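Local coordinates for 5'-Methylthioadenosine Nucleosidase (PDB 2H8G), which is a nucleosidase-type member of the phosphorylase superfamily and holds adenine in a pocket beside its central mixed beta sheet, at residues C117-K123 / D195-D200; V133-H139 / I172-G178; T177-M183 / K199-A204; A222-L226 / E236-L241. All blocks are in the same frame, centred on the assembly; numbering follows the deposited sequence.

Contact 1: residues C117-K123 / D195-D200; sequences CGGFKVK and DATLKD. With ADE (adenine), chain C.
Strand 117-119 and strand 198-200 run antiparallel, their short axes 4.5 Å apart at 151°, as neighbours in the central mixed sheet of a phosphorylase-superfamily fold. The register places G118 opposite K199 as a hydrogen-bonded pair (CA-CA 4.9 Å) and G119 opposite L198 as a non-hydrogen-bonded pair (CA-CA 4.5 Å). G118 N donates to K199 O at 2.8 Å, and K199 N returns a bond to G118 O at 2.9 Å. Beyond the strand, F120 N reaches T197 O at 3.0 Å; the chain then enters a 3-10 segment, 121-123, with K123 N bonded to F120 O at 3.0 Å. Segment 195-200 starts at D195, whose positive phi closes a helix in a Schellman motif. A side chain on G118 would collide with adenine N6, so its absence lets the base lie against the strand. K199, t at chi1 to chi3 and m at chi4, carries NZ to adenine N1 at 2.8 Å. C117 SG lies 3.9 Å from L198 CD2, and the F120 ring edge meets T197 O. K123 (chi1 and chi2 m) donates from NZ to A196 O at 3.1 Å and forms a salt bridge, NZ to D195 OD1, at 2.9 Å.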
loop_
_atom_site.group_PDB
_atom_site.type_symbol
_atom_site.label_atom_id
_atom_site.label_comp_id
_atom_site.label_asym_id
_atom_site.label_seq_id
_atom_site.Cartn_x
_atom_site.Cartn_y
_atom_site.Cartn_z
ATOM N N CYS A 117 -16.726 4.715 -7.430
ATOM C CA CYS A 117 -16.858 3.825 -6.284
ATOM C C CYS A 117 -18.182 3.093 -6.326
ATOM O O CYS A 117 -19.051 3.399 -7.145
ATOM C CB CYS A 117 -16.799 4.638 -4.983
ATOM S SG CYS A 117 -18.236 5.718 -4.718
ATOM N N GLY A 118 -18.321 2.121 -5.431
ATOM C CA GLY A 118 -19.570 1.395 -5.321
ATOM C C GLY A 118 -20.349 2.100 -4.226
ATOM O O GLY A 118 -19.765 2.771 -3.366
ATOM N N GLY A 119 -21.669 1.978 -4.259
ATOM C CA GLY A 119 -22.487 2.618 -3.247
ATOM C C GLY A 119 -23.552 1.678 -2.724
ATOM O O GLY A 119 -23.897 0.685 -3.367
ATOM N N PHE A 120 -24.052 1.974 -1.532
ATOM C CA PHE A 120 -25.108 1.169 -0.948
ATOM C C PHE A 120 -26.427 1.915 -1.031
ATOM O O PHE A 120 -26.576 3.010 -0.485
ATOM C CB PHE A 120 -24.775 0.812 0.502
ATOM C CG PHE A 120 -23.693 -0.219 0.623
ATOM C CD1 PHE A 120 -22.355 0.152 0.622
ATOM C CD2 PHE A 120 -24.017 -1.573 0.663
ATOM C CE1 PHE A 120 -21.350 -0.814 0.654
ATOM C CE2 PHE A 120 -23.018 -2.545 0.694
ATOM C CZ PHE A 120 -21.683 -2.162 0.690
ATOM N N LYS A 121 -27.370 1.311 -1.745
ATOM C CA LYS A 121 -28.693 1.880 -1.935
ATOM C C LYS A 121 -29.375 2.097 -0.587
ATOM O O LYS A 121 -30.059 3.102 -0.385
ATOM C CB LYS A 121 -29.530 0.943 -2.814
ATOM C CG LYS A 121 -30.925 1.447 -3.142
ATOM C CD LYS A 121 -31.654 0.485 -4.076
ATOM C CE LYS A 121 -31.812 -0.899 -3.450
ATOM N NZ LYS A 121 -32.581 -1.830 -4.324
ATOM N N VAL A 122 -29.170 1.166 0.340
ATOM C CA VAL A 122 -29.779 1.277 1.662
ATOM C C VAL A 122 -29.224 2.452 2.462
ATOM O O VAL A 122 -29.859 2.918 3.409
ATOM C CB VAL A 122 -29.593 -0.023 2.482
ATOM C CG1 VAL A 122 -30.204 -1.198 1.736
ATOM C CG2 VAL A 122 -28.119 -0.267 2.763
ATOM N N LYS A 123 -28.045 2.937 2.078
ATOM C CA LYS A 123 -27.419 4.061 2.765
ATOM C C LYS A 123 -27.714 5.386 2.074
ATOM O O LYS A 123 -27.185 6.434 2.463
ATOM C CB LYS A 123 -25.904 3.857 2.855
ATOM C CG LYS A 123 -25.489 2.702 3.749
ATOM C CD LYS A 123 -25.997 2.908 5.166
ATOM C CE LYS A 123 -25.622 1.744 6.064
ATOM N NZ LYS A 123 -24.149 1.611 6.205
ATOM N N ASP A 195 -20.774 0.791 8.874
ATOM C CA ASP A 195 -21.777 1.734 8.383
ATOM C C ASP A 195 -21.327 2.600 7.206
ATOM O O ASP A 195 -21.682 3.777 7.114
ATOM C CB ASP A 195 -22.232 2.625 9.543
ATOM C CG ASP A 195 -23.549 3.320 9.266
ATOM O OD1 ASP A 195 -24.512 2.630 8.870
ATOM O OD2 ASP A 195 -23.625 4.553 9.456
ATOM N N ALA A 196 -20.554 2.014 6.299
ATOM C CA ALA A 196 -20.078 2.747 5.136
ATOM C C ALA A 196 -21.193 2.920 4.111
ATOM O O ALA A 196 -22.086 2.080 4.001
ATOM C CB ALA A 196 -18.908 2.008 4.497
ATOM N N THR A 197 -21.141 4.021 3.367
ATOM C CA THR A 197 -22.113 4.280 2.321
ATOM C C THR A 197 -21.447 3.983 0.990
ATOM O O THR A 197 -22.117 3.613 0.025
ATOM C CB THR A 197 -22.549 5.762 2.298
ATOM O OG1 THR A 197 -23.281 6.061 3.490
ATOM C CG2 THR A 197 -23.423 6.053 1.085
ATOM N N LEU A 198 -20.122 4.128 0.961
ATOM C CA LEU A 198 -19.332 3.943 -0.260
ATOM C C LEU A 198 -18.220 2.913 -0.108
ATOM O O LEU A 198 -17.684 2.717 0.984
ATOM C CB LEU A 198 -18.702 5.280 -0.650
ATOM C CG LEU A 198 -19.622 6.499 -0.598
ATOM C CD1 LEU A 198 -18.784 7.769 -0.607
ATOM C CD2 LEU A 198 -20.600 6.470 -1.762
ATOM N N LYS A 199 -17.854 2.289 -1.224
ATOM C CA LYS A 199 -16.820 1.262 -1.248
ATOM C C LYS A 199 -15.868 1.519 -2.411
ATOM O O LYS A 199 -16.309 1.700 -3.551
ATOM C CB LYS A 199 -17.484 -0.115 -1.400
ATOM C CG LYS A 199 -16.539 -1.299 -1.502
ATOM C CD LYS A 199 -17.332 -2.598 -1.720
ATOM C CE LYS A 199 -16.423 -3.806 -1.798
ATOM N NZ LYS A 199 -15.484 -3.738 -2.957
ATOM N N ASP A 200 -14.567 1.548 -2.128
ATOM C CA ASP A 200 -13.585 1.779 -3.187
ATOM C C ASP A 200 -12.321 0.961 -2.958
ATOM O O ASP A 200 -12.298 0.059 -2.116
ATOM C CB ASP A 200 -13.227 3.263 -3.300
ATOM C CG ASP A 200 -12.253 3.712 -2.234
ATOM O OD1 ASP A 200 -11.540 4.716 -2.459
ATOM O OD2 ASP A 200 -12.204 3.076 -1.160
HETATM N N9 ADE C . -15.114 1.015 -7.808
HETATM C C8 ADE C . -16.317 1.072 -8.422
HETATM N N7 ADE C . -17.240 0.233 -7.894
HETATM C C5 ADE C . -16.569 -0.394 -6.879
HETATM C C6 ADE C . -16.933 -1.396 -5.907
HETATM N N6 ADE C . -18.155 -1.916 -5.878
HETATM N N1 ADE C . -15.945 -1.815 -4.984
HETATM C C2 ADE C . -14.686 -1.268 -5.028
HETATM N N3 ADE C . -14.252 -0.302 -5.926
HETATM C C4 ADE C . -15.247 0.081 -6.809
HETATM O O HOH W 1 -22.611 -0.263 5.194
HETATM O O HOH W 2 -24.753 8.433 3.565
#

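Contact 2: residues V133-H139 / I172-G178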
loop_
_atom_site.group_PDB
_atom_site.type_symbol
_atom_site.label_atom_id
_atom_site.label_comp_id
_atom_site.label_asym_id
_atom_site.label_seq_id
_atom_site.Cartn_x
_atom_site.Cartn_y
_atom_site.Cartn_z
ATOM N N VAL A 133 -16.641 12.646 1.059
ATOM C CA VAL A 133 -16.465 11.694 2.157
ATOM C C VAL A 133 -16.222 12.328 3.528
ATOM O O VAL A 133 -15.441 13.268 3.648
ATOM C CB VAL A 133 -15.295 10.730 1.838
ATOM C CG1 VAL A 133 -14.998 9.840 3.037
ATOM C CG2 VAL A 133 -15.645 9.883 0.625
ATOM N N SER A 134 -16.886 11.795 4.555
ATOM C CA SER A 134 -16.735 12.286 5.927
ATOM C C SER A 134 -15.493 11.676 6.580
ATOM O O SER A 134 -14.617 12.393 7.064
ATOM C CB SER A 134 -17.981 11.944 6.754
ATOM O OG SER A 134 -18.311 10.569 6.663
ATOM N N ASP A 135 -15.439 10.349 6.612
ATOM C CA ASP A 135 -14.287 9.638 7.154
ATOM C C ASP A 135 -14.088 8.374 6.337
ATOM O O ASP A 135 -14.950 7.995 5.544
ATOM C CB ASP A 135 -14.450 9.308 8.647
ATOM C CG ASP A 135 -15.754 8.614 8.969
ATOM O OD1 ASP A 135 -16.333 7.960 8.081
ATOM O OD2 ASP A 135 -16.190 8.709 10.136
ATOM N N VAL A 136 -12.950 7.724 6.533
ATOM C CA VAL A 136 -12.626 6.541 5.759
ATOM C C VAL A 136 -12.024 5.432 6.610
ATOM O O VAL A 136 -11.358 5.693 7.605
ATOM C CB VAL A 136 -11.648 6.924 4.625
ATOM C CG1 VAL A 136 -10.334 7.431 5.220
ATOM C CG2 VAL A 136 -11.431 5.747 3.701
ATOM N N VAL A 137 -12.281 4.194 6.208
ATOM C CA VAL A 137 -11.776 3.018 6.902
ATOM C C VAL A 137 -11.414 1.942 5.885
ATOM O O VAL A 137 -11.754 2.064 4.703
ATOM C CB VAL A 137 -12.851 2.406 7.844
ATOM C CG1 VAL A 137 -13.219 3.392 8.933
ATOM C CG2 VAL A 137 -14.091 2.016 7.047
ATOM N N PHE A 138 -10.710 0.909 6.350
ATOM C CA PHE A 138 -10.367 -0.257 5.521
ATOM C C PHE A 138 -11.283 -1.383 5.993
ATOM O O PHE A 138 -11.563 -1.482 7.187
ATOM C CB PHE A 138 -8.943 -0.775 5.763
ATOM C CG PHE A 138 -7.847 0.092 5.218
ATOM C CD1 PHE A 138 -7.249 1.054 6.016
ATOM C CD2 PHE A 138 -7.362 -0.102 3.927
ATOM C CE1 PHE A 138 -6.175 1.808 5.546
ATOM C CE2 PHE A 138 -6.292 0.646 3.446
ATOM C CZ PHE A 138 -5.695 1.600 4.255
ATOM N N HIS A 139 -11.733 -2.237 5.079
ATOM C CA HIS A 139 -12.561 -3.375 5.479
ATOM C C HIS A 139 -11.853 -4.709 5.253
ATOM O O HIS A 139 -12.384 -5.755 5.622
ATOM C CB HIS A 139 -13.918 -3.384 4.753
ATOM C CG HIS A 139 -13.826 -3.239 3.265
ATOM N ND1 HIS A 139 -13.459 -4.269 2.423
ATOM C CD2 HIS A 139 -14.073 -2.174 2.468
ATOM C CE1 HIS A 139 -13.485 -3.841 1.171
ATOM N NE2 HIS A 139 -13.854 -2.574 1.172
ATOM N N ILE A 172 -22.995 13.133 1.634
ATOM C CA ILE A 172 -21.809 12.753 2.384
ATOM C C ILE A 172 -22.000 11.370 2.994
ATOM O O ILE A 172 -23.123 10.903 3.171
ATOM C CB ILE A 172 -21.501 13.786 3.501
ATOM C CG1 ILE A 172 -20.122 13.505 4.106
ATOM C CG2 ILE A 172 -22.580 13.736 4.564
ATOM C CD1 ILE A 172 -19.585 14.619 4.994
ATOM N N GLY A 173 -20.891 10.706 3.288
ATOM C CA GLY A 173 -20.962 9.387 3.877
ATOM C C GLY A 173 -19.576 8.850 4.138
ATOM O O GLY A 173 -18.582 9.456 3.735
ATOM N N ARG A 174 -19.511 7.719 4.831
ATOM C CA ARG A 174 -18.242 7.078 5.142
ATOM C C ARG A 174 -17.838 6.188 3.973
ATOM O O ARG A 174 -18.688 5.579 3.321
ATOM C CB ARG A 174 -18.373 6.239 6.424
ATOM C CG ARG A 174 -17.224 5.270 6.652
ATOM C CD ARG A 174 -17.322 4.592 8.010
ATOM N NE ARG A 174 -17.124 5.547 9.095
ATOM C CZ ARG A 174 -17.177 5.234 10.386
ATOM N NH1 ARG A 174 -17.425 3.987 10.758
ATOM N NH2 ARG A 174 -16.970 6.169 11.302
ATOM N N LEU A 175 -16.532 6.130 3.720
ATOM C CA LEU A 175 -15.957 5.331 2.650
ATOM C C LEU A 175 -15.195 4.145 3.243
ATOM O O LEU A 175 -14.458 4.303 4.215
ATOM C CB LEU A 175 -14.982 6.191 1.833
ATOM C CG LEU A 175 -14.131 5.479 0.773
ATOM C CD1 LEU A 175 -15.033 4.867 -0.277
ATOM C CD2 LEU A 175 -13.159 6.469 0.133
ATOM N N SER A 176 -15.376 2.963 2.661
ATOM C CA SER A 176 -14.678 1.769 3.122
ATOM C C SER A 176 -13.839 1.256 1.954
ATOM O O SER A 176 -14.361 0.995 0.859
ATOM C CB SER A 176 -15.679 0.710 3.592
ATOM O OG SER A 176 -15.001 -0.348 4.245
ATOM N N THR A 177 -12.541 1.127 2.207
ATOM C CA THR A 177 -11.554 0.717 1.218
ATOM C C THR A 177 -11.052 -0.711 1.365
ATOM O O THR A 177 -10.860 -1.202 2.476
ATOM C CB THR A 177 -10.322 1.653 1.313
ATOM O OG1 THR A 177 -10.733 2.996 1.027
ATOM C CG2 THR A 177 -9.216 1.218 0.358
ATOM N N GLY A 178 -10.821 -1.357 0.227
ATOM C CA GLY A 178 -10.283 -2.702 0.207
ATOM C C GLY A 178 -9.665 -2.925 -1.161
ATOM O O GLY A 178 -10.044 -2.254 -2.121
#
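I172 opens 172-178 at its exposed end, where CD1 rests 3.6 Å from S134 CB, beside the corner that 133-139 turns at S134. The carbonyl O of G173 takes the amide S134 N at 3.0 Å. R174 supplies the charge: its guanidinium meets D135 in a two-pronged salt bridge, NE to OD1 at 2.7 Å and NH2 to OD2 at 2.9 Å, while NH1 turns to N194. L175 bonds in both directions, N to D135 O at 3.1 Å and O from V137 N at 3.0 Å, and its side chain packs on V133 and V136 (CB to V133 CG1, 3.8 Å). S176 faces the other way with V137, its OG held by N194. T177 repeats the two-way pattern, N to V137 O at 2.8 Å and O from H139 N at 2.9 Å, and its hydroxyl bonds D200. Bonds from L175 and T177 to both flanks of their partners are the signature of parallel strands, here 130-138 and 171-177 of the central mixed sheet.

Contact 3: residues T177-M183 / K199-A204. With ADE (adenine), chain C.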
loop_
_atom_site.group_PDB
_atom_site.type_symbol
_atom_site.label_atom_id
_atom_site.label_comp_id
_atom_site.label_asym_id
_atom_site.label_seq_id
_atom_site.Cartn_x
_atom_site.Cartn_y
_atom_site.Cartn_z
ATOM N N THR A 177 -12.541 1.127 2.207
ATOM C CA THR A 177 -11.554 0.717 1.218
ATOM C C THR A 177 -11.052 -0.711 1.365
ATOM O O THR A 177 -10.860 -1.202 2.476
ATOM C CB THR A 177 -10.322 1.653 1.313
ATOM O OG1 THR A 177 -10.733 2.996 1.027
ATOM C CG2 THR A 177 -9.216 1.218 0.358
ATOM N N GLY A 178 -10.821 -1.357 0.227
ATOM C CA GLY A 178 -10.283 -2.702 0.207
ATOM C C GLY A 178 -9.665 -2.925 -1.161
ATOM O O GLY A 178 -10.044 -2.254 -2.121
ATOM N N ASP A 179 -8.735 -3.863 -1.276
ATOM C CA ASP A 179 -8.111 -4.101 -2.571
ATOM C C ASP A 179 -8.840 -5.030 -3.524
ATOM O O ASP A 179 -8.287 -5.410 -4.557
ATOM C CB ASP A 179 -6.679 -4.587 -2.387
ATOM C CG ASP A 179 -5.740 -3.456 -2.076
ATOM O OD1 ASP A 179 -5.448 -3.225 -0.885
ATOM O OD2 ASP A 179 -5.313 -2.779 -3.032
ATOM N N SER A 180 -10.067 -5.403 -3.184
ATOM C CA SER A 180 -10.852 -6.263 -4.059
ATOM C C SER A 180 -12.039 -5.477 -4.597
ATOM O O SER A 180 -12.632 -4.666 -3.889
ATOM C CB SER A 180 -11.335 -7.504 -3.307
ATOM O OG SER A 180 -10.242 -8.328 -2.938
ATOM N N LEU A 181 -12.365 -5.709 -5.864
ATOM C CA LEU A 181 -13.481 -5.032 -6.507
ATOM C C LEU A 181 -14.775 -5.738 -6.136
ATOM O O LEU A 181 -15.831 -5.117 -6.062
ATOM C CB LEU A 181 -13.288 -5.038 -8.024
ATOM C CG LEU A 181 -14.444 -4.459 -8.841
ATOM C CD1 LEU A 181 -14.660 -3.001 -8.484
ATOM C CD2 LEU A 181 -14.140 -4.604 -10.322
ATOM N N ASP A 182 -14.686 -7.043 -5.911
ATOM C CA ASP A 182 -15.850 -7.817 -5.517
ATOM C C ASP A 182 -16.012 -7.628 -4.014
ATOM O O ASP A 182 -15.316 -6.812 -3.403
ATOM C CB ASP A 182 -15.649 -9.302 -5.862
ATOM C CG ASP A 182 -14.541 -9.959 -5.044
ATOM O OD1 ASP A 182 -13.730 -9.235 -4.432
ATOM O OD2 ASP A 182 -14.476 -11.209 -5.020
ATOM N N MET A 183 -16.940 -8.358 -3.413
ATOM C CA MET A 183 -17.141 -8.244 -1.979
ATOM C C MET A 183 -17.374 -9.628 -1.408
ATOM O O MET A 183 -18.397 -10.260 -1.681
ATOM C CB MET A 183 -18.334 -7.339 -1.673
ATOM C CG MET A 183 -18.596 -7.152 -0.183
ATOM S SD MET A 183 -19.875 -5.932 0.140
ATOM C CE MET A 183 -21.335 -6.867 -0.321
ATOM N N LYS A 199 -17.854 2.289 -1.224
ATOM C CA LYS A 199 -16.820 1.262 -1.248
ATOM C C LYS A 199 -15.868 1.519 -2.411
ATOM O O LYS A 199 -16.309 1.700 -3.551
ATOM C CB LYS A 199 -17.484 -0.115 -1.400
ATOM C CG LYS A 199 -16.539 -1.299 -1.502
ATOM C CD LYS A 199 -17.332 -2.598 -1.720
ATOM C CE LYS A 199 -16.423 -3.806 -1.798
ATOM N NZ LYS A 199 -15.484 -3.738 -2.957
ATOM N N ASP A 200 -14.567 1.548 -2.128
ATOM C CA ASP A 200 -13.585 1.779 -3.187
ATOM C C ASP A 200 -12.321 0.961 -2.958
ATOM O O ASP A 200 -12.298 0.059 -2.116
ATOM C CB ASP A 200 -13.227 3.263 -3.300
ATOM C CG ASP A 200 -12.253 3.712 -2.234
ATOM O OD1 ASP A 200 -11.540 4.716 -2.459
ATOM O OD2 ASP A 200 -12.204 3.076 -1.160
ATOM N N MET A 201 -11.267 1.278 -3.703
ATOM C CA MET A 201 -10.029 0.527 -3.594
ATOM C C MET A 201 -8.777 1.336 -3.266
ATOM O O MET A 201 -7.686 0.771 -3.246
ATOM C CB MET A 201 -9.804 -0.266 -4.891
ATOM C CG MET A 201 -10.866 -1.325 -5.146
ATOM S SD MET A 201 -10.824 -2.032 -6.807
ATOM C CE MET A 201 -9.292 -2.897 -6.755
ATOM N N GLU A 202 -8.921 2.632 -2.986
ATOM C CA GLU A 202 -7.743 3.461 -2.685
ATOM C C GLU A 202 -7.867 4.462 -1.532
ATOM O O GLU A 202 -6.873 4.771 -0.873
ATOM C CB GLU A 202 -7.327 4.276 -3.914
ATOM C CG GLU A 202 -6.873 3.492 -5.143
ATOM C CD GLU A 202 -8.017 3.050 -6.034
ATOM O OE1 GLU A 202 -9.039 3.772 -6.101
ATOM O OE2 GLU A 202 -7.873 1.991 -6.689
ATOM N N GLY A 203 -9.070 4.981 -1.318
ATOM C CA GLY A 203 -9.291 6.009 -0.309
ATOM C C GLY A 203 -8.564 5.980 1.023
ATOM O O GLY A 203 -7.848 6.922 1.371
ATOM N N ALA A 204 -8.742 4.908 1.776
ATOM C CA ALA A 204 -8.122 4.818 3.092
ATOM C C ALA A 204 -6.599 4.864 3.064
ATOM O O ALA A 204 -5.975 5.289 4.040
ATOM C CB ALA A 204 -8.600 3.558 3.809
HETATM N N9 ADE C . -15.114 1.015 -7.808
HETATM C C8 ADE C . -16.317 1.072 -8.422
HETATM N N7 ADE C . -17.240 0.233 -7.894
HETATM C C5 ADE C . -16.569 -0.394 -6.879
HETATM C C6 ADE C . -16.933 -1.396 -5.907
HETATM N N6 ADE C . -18.155 -1.916 -5.878
HETATM N N1 ADE C . -15.945 -1.815 -4.984
HETATM C C2 ADE C . -14.686 -1.268 -5.028
HETATM N N3 ADE C . -14.252 -0.302 -5.926
HETATM C C4 ADE C . -15.247 0.081 -6.809
HETATM O O HOH W 3 -13.086 -2.660 -1.997
HETATM O O HOH W 4 -18.064 -4.628 -4.548
#
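The K199 ammonium is the busiest donor here. Among its partners, adenine N1 at 2.8 Å, water 3 at 2.8 Å and D182 O at 3.1 Å from NZ are the stronger; weak bonds to S180 O at 3.1 Å and L181 O at 3.4 Å compete for the same three protons. Water 3 also lies 2.8 Å from S180 O and D200 O, while water 4, weakly bonded to K199 NZ at 3.2 Å, donates to L181 O at 2.7 Å and accepts from adenine N6 at 3.0 Å. Where strand 171-177 ends alongside strand 198-200, T177 and D200 form a parallel bridge, made in part by G178 N to D200 O at 3.1 Å. Here the sheet passes into helix 203-212, with E202 at the N-cap, and D200 completes an Asx motif: OD1 accepts G203 N at 2.7 Å and forms a salt bridge with K221. T177 OG1 donates to D200 OD2 at 2.6 Å and accepts A204 N at 2.9 Å. In the pocket, M201 SD lies 4.1 Å from L181 CB and M201 CG 3.6 Å from adenine N3. R142 of the second subunit forms a salt bridge with D182 and donates N to S180 OG.

Contact 4: residues A222-L226 / E236-L241. With ADE (adenine), chain C.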
loop_
_atom_site.group_PDB
_atom_site.type_symbol
_atom_site.label_atom_id
_atom_site.label_comp_id
_atom_site.label_asym_id
_atom_site.label_seq_id
_atom_site.Cartn_x
_atom_site.Cartn_y
_atom_site.Cartn_z
ATOM N N ALA A 222 -17.628 9.148 -6.967
ATOM C CA ALA A 222 -18.797 9.034 -7.832
ATOM C C ALA A 222 -19.271 7.586 -7.954
ATOM O O ALA A 222 -18.516 6.701 -8.361
ATOM C CB ALA A 222 -18.466 9.603 -9.202
ATOM N N VAL A 223 -20.535 7.361 -7.605
ATOM C CA VAL A 223 -21.131 6.025 -7.622
ATOM C C VAL A 223 -21.428 5.469 -9.008
ATOM O O VAL A 223 -22.257 6.009 -9.742
ATOM C CB VAL A 223 -22.436 6.007 -6.787
ATOM C CG1 VAL A 223 -23.032 4.604 -6.762
ATOM C CG2 VAL A 223 -22.145 6.471 -5.367
ATOM N N THR A 224 -20.748 4.379 -9.345
ATOM C CA THR A 224 -20.933 3.715 -10.637
ATOM C C THR A 224 -21.764 2.444 -10.526
ATOM O O THR A 224 -22.281 1.943 -11.523
ATOM C CB THR A 224 -19.586 3.322 -11.278
ATOM O OG1 THR A 224 -18.770 2.641 -10.314
ATOM C CG2 THR A 224 -18.861 4.552 -11.793
ATOM N N ASP A 225 -21.895 1.917 -9.316
ATOM C CA ASP A 225 -22.644 0.685 -9.129
ATOM C C ASP A 225 -23.193 0.582 -7.718
ATOM O O ASP A 225 -22.647 1.177 -6.786
ATOM C CB ASP A 225 -21.748 -0.524 -9.421
ATOM C CG ASP A 225 -20.457 -0.500 -8.623
ATOM O OD1 ASP A 225 -19.571 0.314 -8.945
ATOM O OD2 ASP A 225 -20.328 -1.293 -7.665
ATOM N N LEU A 226 -24.282 -0.169 -7.572
ATOM C CA LEU A 226 -24.900 -0.361 -6.263
ATOM C C LEU A 226 -24.560 -1.763 -5.764
ATOM O O LEU A 226 -25.017 -2.768 -6.314
ATOM C CB LEU A 226 -26.417 -0.164 -6.361
ATOM C CG LEU A 226 -26.844 1.224 -6.848
ATOM C CD1 LEU A 226 -28.369 1.290 -6.926
ATOM C CD2 LEU A 226 -26.305 2.297 -5.915
ATOM N N GLU A 236 -21.892 -3.585 -13.925
ATOM C CA GLU A 236 -22.491 -2.269 -13.728
ATOM C C GLU A 236 -21.431 -1.176 -13.599
ATOM O O GLU A 236 -21.603 -0.065 -14.101
ATOM C CB GLU A 236 -23.408 -2.272 -12.496
ATOM C CG GLU A 236 -24.060 -0.920 -12.230
ATOM C CD GLU A 236 -25.215 -0.982 -11.248
ATOM O OE1 GLU A 236 -25.051 -1.549 -10.148
ATOM O OE2 GLU A 236 -26.295 -0.447 -11.575
ATOM N N PHE A 237 -20.335 -1.495 -12.920
ATOM C CA PHE A 237 -19.243 -0.546 -12.743
ATOM C C PHE A 237 -18.738 -0.053 -14.098
ATOM O O PHE A 237 -18.698 1.150 -14.356
ATOM C CB PHE A 237 -18.109 -1.222 -11.956
ATOM C CG PHE A 237 -16.763 -0.569 -12.119
ATOM C CD1 PHE A 237 -16.608 0.805 -11.964
ATOM C CD2 PHE A 237 -15.638 -1.347 -12.386
ATOM C CE1 PHE A 237 -15.349 1.395 -12.069
ATOM C CE2 PHE A 237 -14.378 -0.770 -12.493
ATOM C CZ PHE A 237 -14.233 0.605 -12.333
ATOM N N LEU A 238 -18.364 -0.990 -14.963
ATOM C CA LEU A 238 -17.844 -0.638 -16.279
ATOM C C LEU A 238 -18.903 -0.028 -17.192
ATOM O O LEU A 238 -18.599 0.829 -18.020
ATOM C CB LEU A 238 -17.227 -1.874 -16.937
ATOM C CG LEU A 238 -16.097 -2.518 -16.122
ATOM C CD1 LEU A 238 -15.681 -3.835 -16.764
ATOM C CD2 LEU A 238 -14.916 -1.558 -16.026
ATOM N N GLN A 239 -20.146 -0.468 -17.034
ATOM C CA GLN A 239 -21.249 0.040 -17.845
ATOM C C GLN A 239 -21.474 1.531 -17.607
ATOM O O GLN A 239 -21.788 2.280 -18.534
ATOM C CB GLN A 239 -22.534 -0.722 -17.507
ATOM C CG GLN A 239 -23.747 -0.325 -18.334
ATOM C CD GLN A 239 -25.044 -0.848 -17.746
ATOM O OE1 GLN A 239 -25.139 -2.014 -17.360
ATOM N NE2 GLN A 239 -26.054 0.013 -17.678
ATOM N N ASN A 240 -21.305 1.961 -16.359
ATOM C CA ASN A 240 -21.522 3.360 -15.998
ATOM C C ASN A 240 -20.251 4.195 -15.875
ATOM O O ASN A 240 -20.319 5.394 -15.601
ATOM C CB ASN A 240 -22.298 3.443 -14.680
ATOM C CG ASN A 240 -23.709 2.913 -14.801
ATOM O OD1 ASN A 240 -24.446 3.292 -15.710
ATOM N ND2 ASN A 240 -24.099 2.041 -13.877
ATOM N N LEU A 241 -19.102 3.565 -16.080
ATOM C CA LEU A 241 -17.820 4.249 -15.967
ATOM C C LEU A 241 -17.730 5.552 -16.757
ATOM O O LEU A 241 -17.438 6.605 -16.196
ATOM C CB LEU A 241 -16.689 3.310 -16.401
ATOM C CG LEU A 241 -15.266 3.868 -16.314
ATOM C CD1 LEU A 241 -14.920 4.202 -14.863
ATOM C CD2 LEU A 241 -14.291 2.842 -16.869
HETATM N N9 ADE C . -15.114 1.015 -7.808
HETATM C C8 ADE C . -16.317 1.072 -8.422
HETATM N N7 ADE C . -17.240 0.233 -7.894
HETATM C C5 ADE C . -16.569 -0.394 -6.879
HETATM C C6 ADE C . -16.933 -1.396 -5.907
HETATM N N6 ADE C . -18.155 -1.916 -5.878
HETATM N N1 ADE C . -15.945 -1.815 -4.984
HETATM C C2 ADE C . -14.686 -1.268 -5.028
HETATM N N3 ADE C . -14.252 -0.302 -5.926
HETATM C C4 ADE C . -15.247 0.081 -6.809
HETATM O O HOH W 5 -26.920 -2.964 -8.945
#
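T224 sets its side chain against F237, with OG1 at the ring edge, 3.3 Å from CD1; CG2 reaches L241 CA at 4.3 Å. T224 OG1 lies 2.8 Å from D225 OD1, to which it can donate, and C117 O is a second acceptor for the same proton. Strand 222-226 and helix 236-241 run obliquely antiparallel, their axes 6.3 Å apart at 139°, and the nearest CA pair is T224 and F237, 5.0 Å. Polar groups of the helix meet the backbone of the strand: N240 ND2 donates to T224 O at 3.0 Å, and E236 OE1 receives L226 N at 3.0 Å, with water 5 at 2.6 Å from E236 OE1. The D225 carboxylate meets the ligand: adenine N6 donates to OD2 at 2.9 Å, and OD1 comes within 2.6 Å of adenine N7. F237 CD1 lies 3.6 Å from adenine C8. T224, D225 and F237 thus line part of the adenine site, where the end of strand 217-226 meets helix 233-259.

How the contacts relate
The four contacts illustrate how one central sheet can supply both a core and a binding site. Contacts 1, 2 and 3 are buried, whereas contact 4 is partly so. Contacts 1 and 3 share K199 and D200, and contacts 2 and 3 share T177 and G178, so strand 198-200 lies between its neighbours 110-119 and 171-177. Strand pairing dominates contacts 1 and 2, whose salt bridges sit away from the adenine. Contact 3 relies on loop carbonyls, waters and a helix start, and it alone forms polar bonds with the second subunit. Contact 4 joins strand to helix by side-chain-to-backbone bonds. Contacts 1, 3 and 4 all touch adenine; contact 2 adds neighbouring strands of the sheet.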